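Local coordinates for type III pantothenate kinase (Campylobacter jejuni, PDB 2NRH), which probably catalyses the ATP-dependent phosphorylation of pantothenate, the first step of coenzyme A biosynthesis, as a homodimer that needs a monovalent cation, at residues C6-S11 / D27-F32; E61-F66 / K200-E205; V88-D91 / A95-I98. The protein carries 2 engineered substitutions. All coordinates share one frame; numbering follows the deposited sequence.

From the N terminus, contact 1 comes first: strand 4-8 runs into the predicted ATP loop, two antiparallel strands follow, and helix 26-30 returns to lay Phe29 against Cys6 and Ile8. That loop closes before contact 2 opens at residues 61-66, just past strand 57-59 of the same sheet. The chain then builds the second five-stranded sheet, inside which contact 3 closes a tight hairpin. Contact 2 closes last, when helix 194-204 reaches back to residues 61-66, so contact 3 is nested within its loop. No two contacts touch or cross; their centres lie about 20 to 22 Å apart. Contacts 1 and 3 each hold predicted ligand-binding residues, and each has a sulfate nearby.

Contact 1. Residues C6-S11 / D27-F32; sequences CDIGNS and DQFLEF. With SO4 (sulfate ion), chain D.
Phe29 swings its ring out from helix 26-30 with CG trans to the backbone N (chi1 168°), and Ile8 meets it with CG1 beside its own backbone N and CD1 carried on in an extended chain. The two side chains cross at about a right angle, in the N-terminal half of an actin-like ATPase (ASKHA) fold, where a helix following the first three strands packs on strand 4-8. The touching end of Ile8 is its methyl CD1, 3.7 Å from Phe29 CZ and 4.0 Å from Phe29 CE1. Cys6, two residues earlier and so on the same side of the strand, brings SG to 4.1 Å from Phe29 CE1. This is a sulfur-aromatic contact of oblique geometry, with SG 64° off the ring normal. All three residues are buried, and the contact is wholly apolar. Ala13 and Phe15 of strand 12-16, together with Leu47 and Leu51, also pack against Phe29, while Ile8 also rests on Tyr40 of strand 38-42.

Asp7 points to the other side of the strand, and beyond Ile8 the chain turns into the loop of the predicted ATP site. A sulfate, probably from the crystallisation liquor, lies against this loop, in a place consistent with a phosphate pocket. Ser94 OG gives it a further hydrogen bond from the second half of the molecule. Asn44 ND2 binds the carbonyl of Gly9 and so helps to hold the loop. The loop's own bond to the anion is weak: Asn10 N donates to sulfate O4 over 3.2 Å, bent to 133° at the hydrogen.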
ATOM      1  N   CYS B   6       8.183  24.116 -15.921  1.00 53.40           N
ATOM      2  CA  CYS B   6       7.386  22.939 -16.226  1.00 51.23           C
ATOM      3  C   CYS B   6       7.935  21.672 -15.543  1.00 50.40           C
ATOM      4  O   CYS B   6       9.120  21.301 -15.691  1.00 49.75           O
ATOM      5  CB  CYS B   6       7.233  22.733 -17.748  1.00 51.31           C
ATOM      6  SG  CYS B   6       5.868  21.615 -18.123  1.00 53.87           S
ATOM      7  N   ASP B   7       7.067  21.016 -14.776  1.00 49.38           N
ATOM      8  CA  ASP B   7       7.375  19.741 -14.115  1.00 48.83           C
ATOM      9  C   ASP B   7       6.500  18.623 -14.730  1.00 47.85           C
ATOM     10  O   ASP B   7       5.295  18.514 -14.439  1.00 48.82           O
ATOM     11  CB  ASP B   7       7.210  19.921 -12.594  1.00 48.71           C
ATOM     12  CG  ASP B   7       6.868  18.642 -11.870  1.00 51.15           C
ATOM     13  OD1 ASP B   7       7.436  17.609 -12.208  1.00 54.22           O
ATOM     14  OD2 ASP B   7       6.031  18.651 -10.931  1.00 56.81           O
ATOM     15  N   ILE B   8       7.095  17.827 -15.623  1.00 47.16           N
ATOM     16  CA  ILE B   8       6.343  16.894 -16.456  1.00 46.93           C
ATOM     17  C   ILE B   8       6.344  15.437 -15.935  1.00 46.01           C
ATOM     18  O   ILE B   8       7.384  14.831 -15.779  1.00 45.04           O
ATOM     19  CB  ILE B   8       6.860  16.933 -17.934  1.00 47.46           C
ATOM     20  CG1 ILE B   8       6.817  18.352 -18.478  1.00 48.50           C
ATOM     21  CG2 ILE B   8       6.056  15.914 -18.857  1.00 47.22           C
ATOM     22  CD1 ILE B   8       7.846  18.658 -19.610  1.00 48.50           C
ATOM     23  N   GLY B   9       5.160  14.897 -15.667  1.00 46.04           N
ATOM     24  CA  GLY B   9       4.988  13.556 -15.170  1.00 45.17           C
ATOM     25  C   GLY B   9       4.406  12.589 -16.212  1.00 46.76           C
ATOM     26  O   GLY B   9       4.263  12.910 -17.401  1.00 46.87           O
ATOM     27  N   ASN B  10       4.077  11.400 -15.741  1.00 47.60           N
ATOM     28  CA  ASN B  10       3.356  10.408 -16.506  1.00 50.22           C
ATOM     29  C   ASN B  10       1.873  10.687 -16.761  1.00 51.17           C
ATOM     30  O   ASN B  10       1.297  10.106 -17.682  1.00 50.53           O
ATOM     31  CB  ASN B  10       3.558   9.038 -15.880  1.00 49.04           C
ATOM     32  CG  ASN B  10       4.984   8.518 -16.103  1.00 53.30           C
ATOM     33  OD1 ASN B  10       5.494   8.467 -17.258  1.00 53.51           O
ATOM     34  ND2 ASN B  10       5.642   8.134 -15.019  1.00 49.35           N
ATOM     35  N   SER B  11       1.275  11.601 -15.991  1.00 52.29           N
ATOM     36  CA  SER B  11      -0.130  11.943 -16.192  1.00 53.74           C
ATOM     37  C   SER B  11      -0.472  13.448 -16.355  1.00 52.91           C
ATOM     38  O   SER B  11      -1.500  13.804 -16.948  1.00 52.09           O
ATOM     39  CB  SER B  11      -0.946  11.353 -15.030  1.00 55.41           C
ATOM     40  OG  SER B  11      -0.967   9.939 -15.080  1.00 60.11           O
ATOM     41  N   ASP B  27      -2.414  15.001 -23.217  1.00 54.86           N
ATOM     42  CA  ASP B  27      -3.035  15.507 -24.435  1.00 54.26           C
ATOM     43  C   ASP B  27      -2.977  17.036 -24.512  1.00 53.51           C
ATOM     44  O   ASP B  27      -2.496  17.609 -25.509  1.00 53.77           O
ATOM     45  CB  ASP B  27      -4.493  15.043 -24.511  1.00 55.12           C
ATOM     46  CG  ASP B  27      -4.633  13.516 -24.732  1.00 59.34           C
ATOM     47  OD1 ASP B  27      -3.633  12.877 -25.164  1.00 58.27           O
ATOM     48  OD2 ASP B  27      -5.752  12.951 -24.472  1.00 62.83           O
ATOM     49  N   GLN B  28      -3.421  17.707 -23.452  1.00 53.19           N
ATOM     50  CA  GLN B  28      -3.314  19.170 -23.365  1.00 52.26           C
ATOM     51  C   GLN B  28      -1.863  19.619 -23.513  1.00 53.93           C
ATOM     52  O   GLN B  28      -1.561  20.638 -24.187  1.00 53.87           O
ATOM     53  CB  GLN B  28      -3.960  19.716 -22.077  1.00 51.58           C
ATOM     54  CG  GLN B  28      -5.545  19.617 -22.100  1.00 50.63           C
ATOM     55  CD  GLN B  28      -6.181  19.566 -20.738  1.00 52.12           C
ATOM     56  OE1 GLN B  28      -5.501  19.578 -19.698  1.00 54.64           O
ATOM     57  NE2 GLN B  28      -7.509  19.489 -20.717  1.00 49.21           N
ATOM     58  N   PHE B  29      -0.947  18.861 -22.897  1.00 53.89           N
ATOM     59  CA  PHE B  29       0.418  19.292 -22.878  1.00 53.75           C
ATOM     60  C   PHE B  29       0.993  19.225 -24.328  1.00 54.24           C
ATOM     61  O   PHE B  29       1.767  20.093 -24.785  1.00 52.80           O
ATOM     62  CB  PHE B  29       1.259  18.419 -21.923  1.00 52.78           C
ATOM     63  CG  PHE B  29       2.765  18.638 -22.087  1.00 49.95           C
ATOM     64  CD1 PHE B  29       3.372  19.750 -21.537  1.00 46.21           C
ATOM     65  CD2 PHE B  29       3.525  17.760 -22.824  1.00 46.93           C
ATOM     66  CE1 PHE B  29       4.710  19.972 -21.680  1.00 47.20           C
ATOM     67  CE2 PHE B  29       4.918  17.976 -22.992  1.00 51.23           C
ATOM     68  CZ  PHE B  29       5.498  19.070 -22.436  1.00 49.76           C
ATOM     69  N   LEU B  30       0.608  18.184 -25.032  1.00 54.73           N
ATOM     70  CA  LEU B  30       1.150  17.983 -26.355  1.00 58.12           C
ATOM     71  C   LEU B  30       0.726  19.097 -27.365  1.00 59.69           C
ATOM     72  O   LEU B  30       1.418  19.327 -28.361  1.00 60.41           O
ATOM     73  CB  LEU B  30       0.796  16.563 -26.843  1.00 57.41           C
ATOM     74  CG  LEU B  30       1.476  15.435 -26.046  1.00 57.20           C
ATOM     75  CD1 LEU B  30       0.847  14.068 -26.307  1.00 58.26           C
ATOM     76  CD2 LEU B  30       2.961  15.389 -26.335  1.00 60.31           C
ATOM     77  N   GLU B  31      -0.371  19.799 -27.066  1.00 61.54           N
ATOM     78  CA  GLU B  31      -0.943  20.842 -27.943  1.00 64.31           C
ATOM     79  C   GLU B  31      -0.573  22.244 -27.517  1.00 65.50           C
ATOM     80  O   GLU B  31      -1.003  23.198 -28.159  1.00 67.06           O
ATOM     81  CB  GLU B  31      -2.479  20.829 -27.903  1.00 64.27           C
ATOM     82  CG  GLU B  31      -3.163  19.582 -28.432  1.00 67.38           C
ATOM     83  CD  GLU B  31      -2.796  19.280 -29.870  1.00 72.62           C
ATOM     84  OE1 GLU B  31      -2.834  20.214 -30.723  1.00 75.48           O
ATOM     85  OE2 GLU B  31      -2.471  18.103 -30.135  1.00 73.81           O
ATOM     86  N   PHE B  32       0.132  22.369 -26.395  1.00 65.96           N
ATOM     87  CA  PHE B  32       0.523  23.629 -25.825  1.00 66.47           C
ATOM     88  C   PHE B  32       1.558  24.262 -26.751  1.00 68.77           C
ATOM     89  O   PHE B  32       2.465  23.597 -27.271  1.00 69.25           O
ATOM     90  CB  PHE B  32       1.100  23.346 -24.440  1.00 65.21           C
ATOM     91  CG  PHE B  32       1.408  24.572 -23.597  1.00 64.82           C
ATOM     92  CD1 PHE B  32       0.405  25.282 -22.968  1.00 63.93           C
ATOM     93  CD2 PHE B  32       2.733  24.972 -23.379  1.00 64.39           C
ATOM     94  CE1 PHE B  32       0.707  26.379 -22.144  1.00 63.27           C
ATOM     95  CE2 PHE B  32       3.045  26.087 -22.569  1.00 61.95           C
ATOM     96  CZ  PHE B  32       2.034  26.780 -21.950  1.00 64.06           C
TER
HETATM   97  S   SO4 D 218       1.948  12.102 -12.349  1.00 98.66           S
HETATM   98  O1  SO4 D 218       1.808  12.280 -10.903  1.00 99.66           O
HETATM   99  O2  SO4 D 218       0.822  11.264 -12.772  1.00100.96           O
HETATM  100  O3  SO4 D 218       1.866  13.402 -13.000  1.00 97.07           O
HETATM  101  O4  SO4 D 218       3.228  11.432 -12.667  1.00 97.68           O

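Contact 2. Residues E61-F66 / K200-E205; sequences EPYFLF and KKIIKE
Ile202 reaches from the last turns of helix 194-204 and sets its CG1 squarely over one face of the Phe64 ring, a CH-pi contact. It ties the C-terminal helix to the connection that follows strand 57-59, the edge strand of the N-terminal sheet in this actin-like ATPase fold. CG1 is 3.5 Å from the ring centroid and only 11° off the normal, so all six ring carbons lie at similar distances from it. The branches of Ile202 divide the work. While CG1 covers the ring, CG2 turns to Tyr63 and touches its CB at 3.7 Å; CD1 lies 3.7 Å from Tyr63 O, at the backbone between the two aromatic residues. With CG1 beside the backbone N (chi1 -82°), CG2 falls trans to that N, and the side chain straddles Tyr63 and Phe64. The far end of the Tyr63 ring turns from the helix; its side chain also touches Asn206 and Leu209.

Around this pair, Tyr82 meets the Phe64 ring edge-to-face, touches Ile202 and makes a cation-pi contact with Lys201, whose NZ is hydrogen-bonded to Tyr82 O, which ties the helix to Tyr82 a second time. Phe64 also packs on Ile75 and Ile78 of helix 75-81; Ile75 is a predicted substrate-binding residue, so the contact lies next to that site. Residues 61-63 form a short 3-10 turn that leads into Phe64 and probably helps to place both rings, closed by Phe64 N donating to Glu61 O over 3.2 Å.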
ATOM      1  N   GLU B  61      17.377  19.053 -15.960  1.00 53.78           N
ATOM      2  CA  GLU B  61      17.924  17.847 -15.318  1.00 54.31           C
ATOM      3  C   GLU B  61      19.457  17.811 -15.229  1.00 54.91           C
ATOM      4  O   GLU B  61      19.983  17.468 -14.177  1.00 54.82           O
ATOM      5  CB  GLU B  61      17.407  16.571 -15.981  1.00 54.27           C
ATOM      6  CG  GLU B  61      18.021  15.281 -15.469  1.00 53.16           C
ATOM      7  CD  GLU B  61      17.101  14.075 -15.777  1.00 55.13           C
ATOM      8  OE1 GLU B  61      16.117  14.288 -16.511  1.00 52.24           O
ATOM      9  OE2 GLU B  61      17.372  12.932 -15.328  1.00 55.77           O
ATOM     10  N   PRO B  62      20.173  18.146 -16.340  1.00 56.04           N
ATOM     11  CA  PRO B  62      21.659  18.092 -16.312  1.00 56.40           C
ATOM     12  C   PRO B  62      22.316  19.005 -15.288  1.00 57.17           C
ATOM     13  O   PRO B  62      23.466  18.761 -14.939  1.00 58.98           O
ATOM     14  CB  PRO B  62      22.071  18.506 -17.750  1.00 56.17           C
ATOM     15  CG  PRO B  62      20.791  18.169 -18.616  1.00 56.73           C
ATOM     16  CD  PRO B  62      19.663  18.545 -17.677  1.00 56.01           C
ATOM     17  N   TYR B  63      21.611  20.022 -14.801  1.00 56.75           N
ATOM     18  CA  TYR B  63      22.169  20.987 -13.848  1.00 57.89           C
ATOM     19  C   TYR B  63      22.072  20.554 -12.388  1.00 58.60           C
ATOM     20  O   TYR B  63      22.731  21.133 -11.502  1.00 58.37           O
ATOM     21  CB  TYR B  63      21.530  22.363 -14.052  1.00 58.48           C
ATOM     22  CG  TYR B  63      21.793  22.907 -15.433  1.00 61.66           C
ATOM     23  CD1 TYR B  63      22.946  23.652 -15.689  1.00 62.50           C
ATOM     24  CD2 TYR B  63      20.920  22.644 -16.508  1.00 61.39           C
ATOM     25  CE1 TYR B  63      23.213  24.148 -16.936  1.00 62.15           C
ATOM     26  CE2 TYR B  63      21.187  23.126 -17.778  1.00 60.69           C
ATOM     27  CZ  TYR B  63      22.342  23.891 -17.976  1.00 63.48           C
ATOM     28  OH  TYR B  63      22.666  24.400 -19.229  1.00 66.04           O
ATOM     29  N   PHE B  64      21.262  19.522 -12.135  1.00 59.22           N
ATOM     30  CA  PHE B  64      21.033  19.060 -10.767  1.00 59.08           C
ATOM     31  C   PHE B  64      22.215  18.260 -10.263  1.00 59.52           C
ATOM     32  O   PHE B  64      22.420  17.141 -10.708  1.00 60.82           O
ATOM     33  CB  PHE B  64      19.740  18.217 -10.686  1.00 59.19           C
ATOM     34  CG  PHE B  64      18.483  19.043 -10.454  1.00 57.15           C
ATOM     35  CD1 PHE B  64      18.097  19.403  -9.166  1.00 55.07           C
ATOM     36  CD2 PHE B  64      17.725  19.466 -11.516  1.00 56.11           C
ATOM     37  CE1 PHE B  64      16.988  20.167  -8.964  1.00 55.35           C
ATOM     38  CE2 PHE B  64      16.612  20.256 -11.329  1.00 54.04           C
ATOM     39  CZ  PHE B  64      16.232  20.598 -10.056  1.00 55.95           C
ATOM     40  N   LEU B  65      22.989  18.803  -9.324  1.00 59.76           N
ATOM     41  CA  LEU B  65      24.006  17.983  -8.643  1.00 59.25           C
ATOM     42  C   LEU B  65      23.562  17.578  -7.212  1.00 58.75           C
ATOM     43  O   LEU B  65      23.359  18.400  -6.296  1.00 60.90           O
ATOM     44  CB  LEU B  65      25.419  18.623  -8.719  1.00 60.10           C
ATOM     45  CG  LEU B  65      25.851  19.242 -10.090  1.00 60.71           C
ATOM     46  CD1 LEU B  65      27.271  19.634 -10.084  1.00 61.45           C
ATOM     47  CD2 LEU B  65      25.547  18.371 -11.367  1.00 61.53           C
ATOM     48  N   PHE B  66      23.416  16.281  -7.015  1.00 56.07           N
ATOM     49  CA  PHE B  66      22.703  15.787  -5.884  1.00 53.88           C
ATOM     50  C   PHE B  66      23.382  14.520  -5.448  1.00 52.71           C
ATOM     51  O   PHE B  66      23.529  13.621  -6.224  1.00 52.87           O
ATOM     52  CB  PHE B  66      21.240  15.556  -6.324  1.00 54.14           C
ATOM     53  CG  PHE B  66      20.357  15.017  -5.257  1.00 52.17           C
ATOM     54  CD1 PHE B  66      19.946  15.819  -4.213  1.00 53.36           C
ATOM     55  CD2 PHE B  66      19.904  13.706  -5.329  1.00 52.53           C
ATOM     56  CE1 PHE B  66      19.128  15.326  -3.234  1.00 54.77           C
ATOM     57  CE2 PHE B  66      19.071  13.228  -4.388  1.00 51.92           C
ATOM     58  CZ  PHE B  66      18.696  14.026  -3.309  1.00 54.75           C
ATOM     59  N   LYS B 200      13.705  26.421  -9.196  1.00 58.23           N
ATOM     60  CA  LYS B 200      14.042  27.823  -8.984  1.00 60.84           C
ATOM     61  C   LYS B 200      15.511  27.923  -8.581  1.00 61.24           C
ATOM     62  O   LYS B 200      16.251  28.741  -9.127  1.00 61.69           O
ATOM     63  CB  LYS B 200      13.158  28.431  -7.869  1.00 61.28           C
ATOM     64  CG  LYS B 200      12.487  29.736  -8.278  1.00 63.85           C
ATOM     65  CD  LYS B 200      10.974  29.667  -8.074  1.00 67.74           C
ATOM     66  CE  LYS B 200      10.217  30.746  -8.899  1.00 72.12           C
ATOM     67  NZ  LYS B 200       8.878  31.153  -8.279  1.00 70.22           N
ATOM     68  N   LYS B 201      15.919  27.074  -7.633  1.00 62.22           N
ATOM     69  CA  LYS B 201      17.297  27.027  -7.147  1.00 62.34           C
ATOM     70  C   LYS B 201      18.269  26.718  -8.241  1.00 62.59           C
ATOM     71  O   LYS B 201      19.350  27.310  -8.270  1.00 63.66           O
ATOM     72  CB  LYS B 201      17.469  26.040  -5.996  1.00 62.39           C
ATOM     73  CG  LYS B 201      18.915  25.922  -5.464  1.00 62.80           C
ATOM     74  CD  LYS B 201      19.026  25.105  -4.151  1.00 63.37           C
ATOM     75  CE  LYS B 201      20.424  24.333  -4.059  1.00 65.98           C
ATOM     76  NZ  LYS B 201      20.695  23.494  -2.801  1.00 65.03           N
ATOM     77  N   ILE B 202      17.919  25.813  -9.151  1.00 62.78           N
ATOM     78  CA  ILE B 202      18.851  25.514 -10.256  1.00 63.05           C
ATOM     79  C   ILE B 202      19.166  26.743 -11.106  1.00 64.43           C
ATOM     80  O   ILE B 202      20.301  26.910 -11.582  1.00 63.81           O
ATOM     81  CB  ILE B 202      18.361  24.364 -11.171  1.00 62.59           C
ATOM     82  CG1 ILE B 202      18.704  23.008 -10.542  1.00 62.22           C
ATOM     83  CG2 ILE B 202      18.895  24.513 -12.640  1.00 59.22           C
ATOM     84  CD1 ILE B 202      19.985  22.940  -9.815  1.00 60.84           C
ATOM     85  N   ILE B 203      18.151  27.584 -11.282  1.00 65.63           N
ATOM     86  CA  ILE B 203      18.230  28.741 -12.148  1.00 68.00           C
ATOM     87  C   ILE B 203      19.011  29.847 -11.472  1.00 70.03           C
ATOM     88  O   ILE B 203      19.752  30.564 -12.133  1.00 70.89           O
ATOM     89  CB  ILE B 203      16.841  29.202 -12.582  1.00 67.52           C
ATOM     90  CG1 ILE B 203      16.281  28.211 -13.594  1.00 67.22           C
ATOM     91  CG2 ILE B 203      16.895  30.529 -13.308  1.00 69.61           C
ATOM     92  CD1 ILE B 203      14.815  27.947 -13.482  1.00 62.36           C
ATOM     93  N   LYS B 204      18.885  29.956 -10.151  1.00 72.21           N
ATOM     94  CA  LYS B 204      19.610  30.970  -9.410  1.00 73.90           C
ATOM     95  C   LYS B 204      21.081  30.602  -9.292  1.00 74.49           C
ATOM     96  O   LYS B 204      21.888  31.433  -8.872  1.00 74.91           O
ATOM     97  CB  LYS B 204      18.984  31.235  -8.025  1.00 73.84           C
ATOM     98  CG  LYS B 204      19.280  30.168  -6.951  1.00 75.14           C
ATOM     99  CD  LYS B 204      19.233  30.698  -5.480  1.00 74.92           C
ATOM    100  CE  LYS B 204      20.672  30.977  -4.952  1.00 76.19           C
ATOM    101  NZ  LYS B 204      21.381  29.708  -4.480  1.00 74.43           N
ATOM    102  N   GLU B 205      21.411  29.371  -9.683  1.00 75.26           N
ATOM    103  CA  GLU B 205      22.772  28.795  -9.574  1.00 76.10           C
ATOM    104  C   GLU B 205      23.501  28.741 -10.915  1.00 75.81           C
ATOM    105  O   GLU B 205      24.695  28.461 -10.977  1.00 75.84           O
ATOM    106  CB  GLU B 205      22.731  27.371  -9.008  1.00 75.54           C
ATOM    107  CG  GLU B 205      22.236  27.266  -7.600  1.00 76.84           C
ATOM    108  CD  GLU B 205      22.359  25.852  -6.982  1.00 77.65           C
ATOM    109  OE1 GLU B 205      22.570  24.812  -7.692  1.00 80.55           O
ATOM    110  OE2 GLU B 205      22.236  25.789  -5.743  1.00 79.91           O
TER

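Contact 3. Residues V88-D91 / A95-I98; sequences VVVD and AITI
Thr97 O receives the backbone N-H of Asp91 at 3.1 Å, in the carbonyl plane and nearly straight (157° at the hydrogen), and Val90 CA adds a CA-H...O contact to the same oxygen. The return bond, Thr97 N to Asp91 O, is also 3.1 Å but its donor is tilted 27° from the carbonyl plane. Together they make Asp91 and Thr97 an antiparallel hydrogen-bonded pair; Val90 and Ile98 form the non-hydrogen-bonded pair beside it.

On the Asp91 and Thr97 face, Thr97 OG1 sits between its backbone N and carbonyl carbon (chi1 61°) and is 2.9 Å from a water that also lies 3.2 Å from Val89 O, bridging the strands. Thr97 also touches Arg77 of the predicted substrate site. The opposite face is apolar: Val90 lies side by side with Ile96 and Ile98, and Val88 CG1 presses on Ile98 CG2 at 3.5 Å. Helix 146-165 covers this face, Ile158 on Ile96 and Ile162 on Val90 and Ile98.

Asp91, a predicted potassium ligand, has its side chain about 4 Å from a second, separate sulfate. The arrangement is the antiparallel beta hairpin opening the second sheet of an ASKHA kinase, its turn carrying Ser94 of the predicted ATP site.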
ATOM      1  N   VAL B  88      13.018  14.766   5.905  1.00 56.77           N
ATOM      2  CA  VAL B  88      12.380  13.693   5.194  1.00 55.70           C
ATOM      3  C   VAL B  88      11.434  14.373   4.248  1.00 55.04           C
ATOM      4  O   VAL B  88      10.651  15.206   4.670  1.00 55.01           O
ATOM      5  CB  VAL B  88      11.682  12.692   6.112  1.00 55.60           C
ATOM      6  CG1 VAL B  88      10.820  11.707   5.274  1.00 53.86           C
ATOM      7  CG2 VAL B  88      12.724  11.943   6.894  1.00 54.03           C
ATOM      8  N   VAL B  89      11.592  14.045   2.953  1.00 54.17           N
ATOM      9  CA  VAL B  89      10.743  14.537   1.863  1.00 51.41           C
ATOM     10  C   VAL B  89       9.736  13.492   1.358  1.00 50.94           C
ATOM     11  O   VAL B  89      10.100  12.414   0.978  1.00 50.10           O
ATOM     12  CB  VAL B  89      11.555  15.121   0.726  1.00 50.52           C
ATOM     13  CG1 VAL B  89      10.616  15.802  -0.284  1.00 49.42           C
ATOM     14  CG2 VAL B  89      12.548  16.140   1.258  1.00 50.51           C
ATOM     15  N   VAL B  90       8.454  13.870   1.397  1.00 51.34           N
ATOM     16  CA  VAL B  90       7.304  13.022   1.056  1.00 49.99           C
ATOM     17  C   VAL B  90       6.544  13.736  -0.036  1.00 50.68           C
ATOM     18  O   VAL B  90       6.099  14.848   0.164  1.00 51.82           O
ATOM     19  CB  VAL B  90       6.400  12.736   2.296  1.00 49.83           C
ATOM     20  CG1 VAL B  90       5.291  11.652   1.973  1.00 49.35           C
ATOM     21  CG2 VAL B  90       7.245  12.198   3.468  1.00 46.63           C
ATOM     22  N   ASP B  91       6.479  13.127  -1.221  1.00 50.62           N
ATOM     23  CA  ASP B  91       5.662  13.615  -2.328  1.00 51.35           C
ATOM     24  C   ASP B  91       4.516  12.615  -2.475  1.00 51.01           C
ATOM     25  O   ASP B  91       4.691  11.442  -2.903  1.00 50.65           O
ATOM     26  CB  ASP B  91       6.464  13.688  -3.612  1.00 51.14           C
ATOM     27  CG  ASP B  91       5.733  14.410  -4.733  1.00 57.30           C
ATOM     28  OD1 ASP B  91       4.603  14.905  -4.526  1.00 60.25           O
ATOM     29  OD2 ASP B  91       6.314  14.511  -5.863  1.00 64.29           O
ATOM     30  N   ALA B  95       1.840   8.236  -6.681  1.00 49.89           N
ATOM     31  CA  ALA B  95       2.694   7.381  -5.893  1.00 49.27           C
ATOM     32  C   ALA B  95       3.059   8.246  -4.695  1.00 47.98           C
ATOM     33  O   ALA B  95       2.910   9.465  -4.735  1.00 49.47           O
ATOM     34  CB  ALA B  95       3.953   6.999  -6.703  1.00 47.83           C
ATOM     35  N   ILE B  96       3.481   7.613  -3.630  1.00 48.04           N
ATOM     36  CA  ILE B  96       4.010   8.271  -2.437  1.00 48.96           C
ATOM     37  C   ILE B  96       5.509   7.882  -2.364  1.00 48.72           C
ATOM     38  O   ILE B  96       5.855   6.721  -2.255  1.00 47.99           O
ATOM     39  CB  ILE B  96       3.207   7.818  -1.189  1.00 48.69           C
ATOM     40  CG1 ILE B  96       1.794   8.419  -1.265  1.00 49.13           C
ATOM     41  CG2 ILE B  96       3.876   8.213   0.141  1.00 47.62           C
ATOM     42  CD1 ILE B  96       0.848   7.958  -0.119  1.00 49.79           C
ATOM     43  N   THR B  97       6.386   8.857  -2.542  1.00 48.96           N
ATOM     44  CA  THR B  97       7.834   8.612  -2.376  1.00 48.91           C
ATOM     45  C   THR B  97       8.322   9.316  -1.121  1.00 49.08           C
ATOM     46  O   THR B  97       7.914  10.429  -0.838  1.00 48.88           O
ATOM     47  CB  THR B  97       8.613   9.073  -3.591  1.00 48.61           C
ATOM     48  OG1 THR B  97       8.412  10.488  -3.755  1.00 49.27           O
ATOM     49  CG2 THR B  97       8.093   8.316  -4.809  1.00 46.91           C
ATOM     50  N   ILE B  98       9.115   8.604  -0.327  1.00 50.55           N
ATOM     51  CA  ILE B  98       9.679   9.125   0.929  1.00 50.61           C
ATOM     52  C   ILE B  98      11.196   9.116   0.802  1.00 49.90           C
ATOM     53  O   ILE B  98      11.811   8.085   0.644  1.00 49.88           O
ATOM     54  CB  ILE B  98       9.209   8.283   2.153  1.00 50.28           C
ATOM     55  CG1 ILE B  98       7.698   8.271   2.299  1.00 52.36           C
ATOM     56  CG2 ILE B  98       9.722   8.885   3.461  1.00 52.29           C
ATOM     57  CD1 ILE B  98       7.002   7.068   1.766  1.00 56.78           C
TER
HETATM   58  O   HOH W   1      10.274  11.990  -2.167  1.00 49.14           O